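Local atomic coordinates of phosphoserine aminotransferase (Bacillus alcalophilus, PDB entry 1W23), a protein that catalyses the reversible, pyridoxal phosphate-dependent transamination of 3-phosphohydroxypyruvate to phosphoserine, the second step of serine biosynthesis from 3-phosphoglycerate. Residues 84-88 / 110-115; 91-97 / 141-147. One frame throughout, in Å; residues are numbered along the deposited sequence. Where two conformers were deposited one is given.

Interaction 1 (84-88 / 110-115); sequences PMNLL and AKLLGE
Ala-110 meets Pro-84 and Leu-88 where the C-terminal ends of helices 75-87 and 101-111 come together, in the large domain of this class-V aminotransferase, which has the fold type I architecture of a seven-stranded mixed sheet flanked by helices. The contact illustrates how neighbouring helix ends can be sealed by a few apolar groups. The methyl CB of Ala-110 lies 4.0 Å from Pro-84 CB, on the flank of the proline ring. Its carbonyl O, already taking the N-H groups of Leu-113 and Gly-114, is also touched by the methyl CD2 of Leu-88 at 3.7 Å, so the polar atom is engaged within its own helical turn while an apolar branch leans on it. In the conformers given, Leu-112 and Met-85 pack on Val-220 and Pro-221 of the second subunit. Leu-113 pushes its CD1 branch into the angle between Pro-84 and Met-85: it lies 3.8 Å from Pro-84 CG, the two side chains crossing at about a right angle, and 3.7 Å from Met-85 CG. The carbonyl groups of Leu-113 and Leu-88 approach a common water, whose oxygen is 2.8 Å from Leu-88 O. At Gly-114 the backbone leaves helical geometry and becomes almost fully extended, and a side chain there would collide with Leu-88, since a CB would fall only 2.9 Å from Leu-88 CG. With CG anti to the backbone N (chi1 -176°), Leu-88 reaches across to this point and forks at its end, CD2 lying over Gly-114 CA at 3.7 Å and CD1 resting 3.6 Å from Glu-115 O.

Interaction 2 (91-97 / 141-147); sequences GTIGNYV and NDAYLHI
The parallel pairing of strands 93-98 and 142-148 in the central mixed sheet sets Tyr-96, Tyr-144 and His-146 together as an aromatic cluster on one face. Main-chain bonds join the strands, ending with Val-97 N to His-146 O at 2.9 Å, nearly straight. Between the bridges Ile-93/Asp-142 and Asn-95/Leu-145 the second strand spends one residue more, turning at Ala-143. With CG between the backbone N and the carbonyl carbon (chi1 57°), the Tyr-144 ring turns its face to Gly-94 CA and its OH donates to Tyr-96 OH at 2.7 Å, the ring planes 83° apart. His-146 CB lies over the Tyr-96 ring, while Tyr-96 CE2 rides over the imidazole, 3.4 Å from His-146 CG; Tyr-191 holds His-146 NE2, and the His-146 side chain lies about 4 Å from that of cofactor-binding Asp-172. A phenylalanine in place of Tyr-96 would probably leave the Tyr-144 hydroxyl without the acceptor it donates to. On the other face, Asn-95 ND2 bonds to the syn side of Asp-142 OD2 (2.9 Å) from 33° out of the carboxylate plane; His-166 also binds OD2. Helices 75-87 and 101-111 pack on the aromatic face, and strand 115-121 flanks strand 93-98.

From the N terminus, residues 84-88 end helix 75-87, after which residues 91-97 lead into strand 93-98; helix 101-111 then leads back to strand 115-121 in a beta-alpha-beta crossover, and 141-147 arrive later. Interaction 1 closes a loop containing strand 93-98 and most of helix 101-111, whereas interaction 2 starts inside that loop and closes beyond it, so the two cross without nesting. The first ties helix ends together, the second ties strands, and they meet directly: Glu-115 O lies 2.8 Å from Gly-94 N, probably hydrogen-bonded, and Ala-110 CB packs against Tyr-96 OH. The helix layer is thus joined to the sheet next to its outer strand 115-121.

Interaction 1 (84-88 / 110-115)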
ATOM      1  N   PRO A  84       2.681 -16.245 -10.885  1.00 10.79           N
ATOM      2  CA  PRO A  84       3.611 -17.219 -11.508  1.00 11.49           C
ATOM      3  C   PRO A  84       4.827 -17.493 -10.648  1.00 12.01           C
ATOM      4  O   PRO A  84       5.361 -18.598 -10.664  1.00 12.32           O
ATOM      5  CB  PRO A  84       3.931 -16.565 -12.850  1.00 12.34           C
ATOM      6  CG  PRO A  84       3.626 -15.085 -12.665  1.00 11.95           C
ATOM      7  CD  PRO A  84       2.439 -15.107 -11.769  1.00 11.41           C
ATOM      8  N   MET A  85       5.298 -16.520  -9.863  1.00 11.61           N
ATOM      9  CA  MET A  85       6.447 -16.829  -8.975  1.00 13.34           C
ATOM     10  C   MET A  85       6.150 -17.977  -8.022  1.00 13.47           C
ATOM     11  O   MET A  85       7.011 -18.749  -7.671  1.00 16.95           O
ATOM     12  CB  MET A  85       6.789 -15.696  -8.002  0.50 14.41           C
ATOM     13  CG  MET A  85       7.606 -14.624  -8.652  0.50 12.22           C
ATOM     14  SD  MET A  85       7.987 -13.362  -7.443  0.50 13.80           S
ATOM     15  CE  MET A  85       8.931 -12.241  -8.465  0.50 18.79           C
ATOM     16  N   ASN A  86       4.901 -18.118  -7.598  1.00 12.60           N
ATOM     17  CA  ASN A  86       4.512 -19.159  -6.691  1.00 13.00           C
ATOM     18  C   ASN A  86       4.039 -20.418  -7.364  1.00 13.69           C
ATOM     19  O   ASN A  86       4.286 -21.486  -6.807  1.00 18.10           O
ATOM     20  CB  ASN A  86       3.439 -18.646  -5.702  1.00 13.08           C
ATOM     21  CG  ASN A  86       4.000 -17.747  -4.623  1.00 12.22           C
ATOM     22  OD1 ASN A  86       4.180 -18.179  -3.472  1.00 13.43           O
ATOM     23  ND2 ASN A  86       4.318 -16.488  -4.968  1.00 12.52           N
ATOM     24  N   LEU A  87       3.374 -20.356  -8.496  1.00 12.47           N
ATOM     25  CA  LEU A  87       2.755 -21.531  -9.098  1.00 13.13           C
ATOM     26  C   LEU A  87       3.370 -21.969 -10.425  1.00 13.35           C
ATOM     27  O   LEU A  87       3.155 -23.119 -10.847  1.00 15.15           O
ATOM     28  CB  LEU A  87       1.236 -21.277  -9.317  1.00 15.74           C
ATOM     29  CG  LEU A  87       0.306 -21.323  -8.117  1.00 18.57           C
ATOM     30  CD1 LEU A  87      -1.129 -21.166  -8.637  1.00 20.68           C
ATOM     31  CD2 LEU A  87       0.513 -22.592  -7.270  1.00 24.22           C
ATOM     32  N   LEU A  88       4.086 -21.121 -11.122  1.00 13.10           N
ATOM     33  CA  LEU A  88       4.621 -21.505 -12.448  1.00 13.88           C
ATOM     34  C   LEU A  88       5.953 -22.182 -12.255  1.00 15.50           C
ATOM     35  O   LEU A  88       7.017 -21.555 -12.301  1.00 21.27           O
ATOM     36  CB  LEU A  88       4.659 -20.256 -13.338  1.00 14.05           C
ATOM     37  CG  LEU A  88       5.105 -20.505 -14.784  1.00 15.25           C
ATOM     38  CD1 LEU A  88       4.354 -21.639 -15.421  1.00 17.24           C
ATOM     39  CD2 LEU A  88       4.972 -19.254 -15.646  1.00 16.92           C
ATOM     40  N   ALA A 110       4.102 -13.365 -16.493  1.00 11.18           N
ATOM     41  CA  ALA A 110       4.369 -14.790 -16.467  1.00 11.31           C
ATOM     42  C   ALA A 110       5.431 -15.199 -17.458  1.00 11.67           C
ATOM     43  O   ALA A 110       6.254 -16.085 -17.155  1.00 12.34           O
ATOM     44  CB  ALA A 110       3.082 -15.589 -16.675  1.00 12.46           C
ATOM     45  N   LYS A 111       5.504 -14.572 -18.626  1.00 12.62           N
ATOM     46  CA  LYS A 111       6.481 -14.896 -19.655  1.00 14.90           C
ATOM     47  C   LYS A 111       7.875 -14.654 -19.154  1.00 16.34           C
ATOM     48  O   LYS A 111       8.820 -15.362 -19.594  1.00 18.33           O
ATOM     49  CB  LYS A 111       6.292 -14.006 -20.869  1.00 20.25           C
ATOM     50  CG  LYS A 111       5.135 -14.331 -21.718  1.00 24.67           C
ATOM     51  CD  LYS A 111       5.314 -13.718 -23.118  1.00 32.23           C
ATOM     52  CE  LYS A 111       4.282 -14.187 -24.053  1.00 27.42           C
ATOM     53  NZ  LYS A 111       3.810 -13.481 -25.245  1.00 40.54           N
ATOM     54  N   LEU A 112       8.084 -13.722 -18.229  1.00 15.71           N
ATOM     55  CA  LEU A 112       9.390 -13.520 -17.652  1.00 17.95           C
ATOM     56  C   LEU A 112       9.838 -14.667 -16.752  1.00 19.52           C
ATOM     57  O   LEU A 112      11.055 -14.843 -16.491  1.00 31.17           O
ATOM     58  CB  LEU A 112       9.440 -12.198 -16.821  0.65 17.24           C
ATOM     59  CG  LEU A 112       9.215 -10.905 -17.614  0.65 18.10           C
ATOM     60  CD1 LEU A 112       9.121  -9.601 -16.776  0.65 23.43           C
ATOM     61  CD2 LEU A 112      10.309 -10.794 -18.696  0.65 23.03           C
ATOM     62  N   LEU A 113       8.909 -15.444 -16.278  1.00 14.90           N
ATOM     63  CA  LEU A 113       9.219 -16.443 -15.260  1.00 16.25           C
ATOM     64  C   LEU A 113       9.104 -17.882 -15.717  1.00 16.22           C
ATOM     65  O   LEU A 113       9.580 -18.818 -15.072  1.00 20.76           O
ATOM     66  CB  LEU A 113       8.298 -16.213 -14.074  1.00 15.39           C
ATOM     67  CG  LEU A 113       8.532 -14.847 -13.406  1.00 15.33           C
ATOM     68  CD1 LEU A 113       7.422 -14.613 -12.390  1.00 18.61           C
ATOM     69  CD2 LEU A 113       9.914 -14.744 -12.762  1.00 28.76           C
ATOM     70  N   GLY A 114       8.440 -18.158 -16.824  1.00 13.97           N
ATOM     71  CA  GLY A 114       8.330 -19.540 -17.282  1.00 15.68           C
ATOM     72  C   GLY A 114       7.530 -19.623 -18.563  1.00 14.60           C
ATOM     73  O   GLY A 114       7.297 -18.611 -19.231  1.00 14.96           O
ATOM     74  N   GLU A 115       7.177 -20.844 -18.927  1.00 14.74           N
ATOM     75  CA  GLU A 115       6.437 -21.083 -20.165  1.00 14.04           C
ATOM     76  C   GLU A 115       4.999 -20.611 -20.011  1.00 13.21           C
ATOM     77  O   GLU A 115       4.395 -20.824 -18.959  1.00 13.80           O
ATOM     78  CB  GLU A 115       6.430 -22.577 -20.519  1.00 16.08           C
ATOM     79  CG  GLU A 115       5.840 -22.893 -21.847  1.00 25.81           C
ATOM     80  CD  GLU A 115       5.987 -24.278 -22.415  1.00 26.39           C
ATOM     81  OE1 GLU A 115       6.557 -25.188 -21.744  1.00 29.00           O
ATOM     82  OE2 GLU A 115       5.523 -24.448 -23.593  1.00 34.57           O
TER
HETATM   83  O   HOH W   1       8.786 -21.788 -14.497  1.00 22.64           O

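Interaction 2 (91-97 / 141-147)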
ATOM      1  N   GLY A  91       8.605 -26.990 -15.994  1.00 20.01           N
ATOM      2  CA  GLY A  91       7.834 -28.058 -16.613  1.00 19.65           C
ATOM      3  C   GLY A  91       6.358 -27.768 -16.750  1.00 19.19           C
ATOM      4  O   GLY A  91       5.681 -28.568 -17.393  1.00 24.89           O
ATOM      5  N   THR A  92       5.845 -26.657 -16.205  1.00 16.31           N
ATOM      6  CA  THR A  92       4.429 -26.309 -16.273  1.00 14.75           C
ATOM      7  C   THR A  92       4.248 -25.047 -17.085  1.00 13.60           C
ATOM      8  O   THR A  92       5.200 -24.338 -17.402  1.00 14.62           O
ATOM      9  CB  THR A  92       3.775 -26.184 -14.862  1.00 16.74           C
ATOM     10  OG1 THR A  92       4.290 -25.031 -14.207  1.00 17.76           O
ATOM     11  CG2 THR A  92       4.042 -27.399 -13.993  1.00 23.83           C
ATOM     12  N   ILE A  93       2.974 -24.746 -17.386  1.00 13.31           N
ATOM     13  CA  ILE A  93       2.627 -23.629 -18.290  1.00 13.01           C
ATOM     14  C   ILE A  93       1.652 -22.698 -17.610  1.00 11.96           C
ATOM     15  O   ILE A  93       0.657 -23.130 -17.044  1.00 12.43           O
ATOM     16  CB  ILE A  93       1.989 -24.206 -19.575  1.00 14.29           C
ATOM     17  CG1 ILE A  93       2.991 -25.100 -20.337  1.00 17.34           C
ATOM     18  CG2 ILE A  93       1.429 -23.115 -20.456  1.00 16.19           C
ATOM     19  CD1 ILE A  93       2.358 -25.859 -21.531  1.00 19.47           C
ATOM     20  N   GLY A  94       1.928 -21.390 -17.716  1.00 12.12           N
ATOM     21  CA  GLY A  94       0.932 -20.390 -17.285  1.00 11.77           C
ATOM     22  C   GLY A  94       0.025 -20.092 -18.466  1.00 10.72           C
ATOM     23  O   GLY A  94       0.446 -19.491 -19.462  1.00 11.51           O
ATOM     24  N   ASN A  95      -1.209 -20.587 -18.409  1.00 11.08           N
ATOM     25  CA  ASN A  95      -2.141 -20.524 -19.539  1.00 10.70           C
ATOM     26  C   ASN A  95      -3.125 -19.379 -19.327  1.00 10.29           C
ATOM     27  O   ASN A  95      -3.733 -19.312 -18.252  1.00 11.42           O
ATOM     28  CB  ASN A  95      -2.874 -21.874 -19.657  1.00 11.69           C
ATOM     29  CG  ASN A  95      -3.481 -22.112 -21.021  1.00 11.64           C
ATOM     30  OD1 ASN A  95      -3.353 -21.266 -21.924  1.00 12.91           O
ATOM     31  ND2 ASN A  95      -4.126 -23.286 -21.206  1.00 12.18           N
ATOM     32  N   TYR A  96      -3.247 -18.480 -20.283  1.00 10.57           N
ATOM     33  CA  TYR A  96      -3.999 -17.214 -20.152  1.00 10.64           C
ATOM     34  C   TYR A  96      -5.086 -17.139 -21.194  1.00 10.31           C
ATOM     35  O   TYR A  96      -4.884 -17.461 -22.366  1.00 11.08           O
ATOM     36  CB  TYR A  96      -3.017 -15.987 -20.374  1.00 11.13           C
ATOM     37  CG  TYR A  96      -2.188 -15.800 -19.093  1.00 10.49           C
ATOM     38  CD1 TYR A  96      -1.123 -16.657 -18.838  1.00 10.80           C
ATOM     39  CD2 TYR A  96      -2.482 -14.842 -18.137  1.00 10.84           C
ATOM     40  CE1 TYR A  96      -0.362 -16.536 -17.696  1.00 10.99           C
ATOM     41  CE2 TYR A  96      -1.744 -14.719 -16.942  1.00 10.45           C
ATOM     42  CZ  TYR A  96      -0.684 -15.555 -16.733  1.00 10.22           C
ATOM     43  OH  TYR A  96       0.044 -15.524 -15.565  1.00 11.49           O
ATOM     44  N   VAL A  97      -6.244 -16.605 -20.794  1.00 10.08           N
ATOM     45  CA  VAL A  97      -7.304 -16.221 -21.700  1.00 10.24           C
ATOM     46  C   VAL A  97      -7.215 -14.709 -21.864  1.00 10.03           C
ATOM     47  O   VAL A  97      -7.335 -13.954 -20.879  1.00  9.95           O
ATOM     48  CB  VAL A  97      -8.698 -16.635 -21.231  1.00 10.28           C
ATOM     49  CG1 VAL A  97      -9.786 -16.230 -22.239  1.00 11.46           C
ATOM     50  CG2 VAL A  97      -8.789 -18.127 -20.952  1.00 11.49           C
ATOM     51  N   ASN A 141      -0.117 -30.013 -18.652  1.00 13.63           N
ATOM     52  CA  ASN A 141       0.860 -29.479 -17.711  1.00 14.11           C
ATOM     53  C   ASN A 141       0.613 -28.006 -17.426  1.00 14.11           C
ATOM     54  O   ASN A 141       1.551 -27.291 -16.998  1.00 15.53           O
ATOM     55  CB  ASN A 141       2.287 -29.734 -18.211  1.00 16.31           C
ATOM     56  CG  ASN A 141       2.613 -29.085 -19.551  1.00 15.28           C
ATOM     57  OD1 ASN A 141       1.762 -29.121 -20.463  1.00 16.02           O
ATOM     58  ND2 ASN A 141       3.809 -28.543 -19.736  1.00 17.83           N
ATOM     59  N   ASP A 142      -0.600 -27.490 -17.635  1.00 14.35           N
ATOM     60  CA  ASP A 142      -0.933 -26.153 -17.144  1.00 12.80           C
ATOM     61  C   ASP A 142      -0.721 -26.070 -15.643  1.00 12.92           C
ATOM     62  O   ASP A 142      -1.218 -26.897 -14.858  1.00 14.20           O
ATOM     63  CB  ASP A 142      -2.382 -25.781 -17.462  1.00 13.05           C
ATOM     64  CG  ASP A 142      -2.648 -25.451 -18.905  1.00 13.05           C
ATOM     65  OD1 ASP A 142      -1.713 -25.087 -19.668  1.00 13.73           O
ATOM     66  OD2 ASP A 142      -3.849 -25.514 -19.302  1.00 14.24           O
ATOM     67  N   ALA A 143      -0.019 -25.018 -15.204  1.00 12.62           N
ATOM     68  CA  ALA A 143       0.065 -24.685 -13.772  1.00 13.19           C
ATOM     69  C   ALA A 143      -1.261 -24.079 -13.292  1.00 12.72           C
ATOM     70  O   ALA A 143      -1.659 -24.210 -12.112  1.00 13.87           O
ATOM     71  CB  ALA A 143       1.203 -23.710 -13.521  1.00 15.17           C
ATOM     72  N   TYR A 144      -1.962 -23.385 -14.166  1.00 12.12           N
ATOM     73  CA  TYR A 144      -3.206 -22.670 -13.898  1.00 11.49           C
ATOM     74  C   TYR A 144      -3.737 -22.193 -15.210  1.00 11.11           C
ATOM     75  O   TYR A 144      -3.035 -22.139 -16.222  1.00 11.35           O
ATOM     76  CB  TYR A 144      -2.941 -21.508 -12.944  1.00 11.90           C
ATOM     77  CG  TYR A 144      -1.916 -20.493 -13.350  1.00 11.43           C
ATOM     78  CD1 TYR A 144      -0.626 -20.572 -12.794  1.00 12.70           C
ATOM     79  CD2 TYR A 144      -2.173 -19.486 -14.268  1.00 11.08           C
ATOM     80  CE1 TYR A 144       0.358 -19.668 -13.152  1.00 13.07           C
ATOM     81  CE2 TYR A 144      -1.195 -18.599 -14.637  1.00 11.25           C
ATOM     82  CZ  TYR A 144       0.057 -18.666 -14.082  1.00 12.70           C
ATOM     83  OH  TYR A 144       1.059 -17.784 -14.418  1.00 13.63           O
ATOM     84  N   LEU A 145      -5.017 -21.773 -15.186  1.00 10.94           N
ATOM     85  CA  LEU A 145      -5.664 -21.043 -16.271  1.00 11.01           C
ATOM     86  C   LEU A 145      -6.091 -19.701 -15.708  1.00 10.34           C
ATOM     87  O   LEU A 145      -6.839 -19.694 -14.714  1.00 11.27           O
ATOM     88  CB  LEU A 145      -6.889 -21.785 -16.803  1.00 11.39           C
ATOM     89  CG  LEU A 145      -7.592 -21.091 -17.982  1.00 12.28           C
ATOM     90  CD1 LEU A 145      -6.700 -21.079 -19.206  1.00 13.57           C
ATOM     91  CD2 LEU A 145      -8.927 -21.754 -18.232  1.00 14.40           C
ATOM     92  N   HIS A 146      -5.595 -18.613 -16.285  1.00  9.97           N
ATOM     93  CA  HIS A 146      -5.847 -17.252 -15.779  1.00  9.76           C
ATOM     94  C   HIS A 146      -6.805 -16.527 -16.679  1.00  9.74           C
ATOM     95  O   HIS A 146      -6.617 -16.501 -17.907  1.00 10.14           O
ATOM     96  CB  HIS A 146      -4.504 -16.505 -15.690  1.00  9.90           C
ATOM     97  CG  HIS A 146      -4.634 -15.109 -15.140  1.00  9.58           C
ATOM     98  ND1 HIS A 146      -5.120 -14.017 -15.891  1.00  9.38           N
ATOM     99  CD2 HIS A 146      -4.284 -14.614 -13.930  1.00 10.38           C
ATOM    100  CE1 HIS A 146      -5.051 -12.924 -15.106  1.00  9.66           C
ATOM    101  NE2 HIS A 146      -4.568 -13.276 -13.905  1.00 10.10           N
ATOM    102  N   ILE A 147      -7.825 -15.898 -16.067  1.00  9.30           N
ATOM    103  CA  ILE A 147      -8.800 -15.072 -16.759  1.00  9.05           C
ATOM    104  C   ILE A 147      -8.858 -13.707 -16.090  1.00  8.45           C
ATOM    105  O   ILE A 147      -8.436 -13.515 -14.944  1.00  8.99           O
ATOM    106  CB  ILE A 147     -10.197 -15.724 -16.756  1.00  9.50           C
ATOM    107  CG1 ILE A 147     -10.833 -15.789 -15.370  1.00  9.76           C
ATOM    108  CG2 ILE A 147     -10.148 -17.106 -17.427  1.00 10.50           C
ATOM    109  CD1 ILE A 147     -12.265 -16.267 -15.360  1.00 11.48           C
TER
HETATM  110  O   HOH W   2      -6.315 -13.140 -18.290  1.00  9.89           O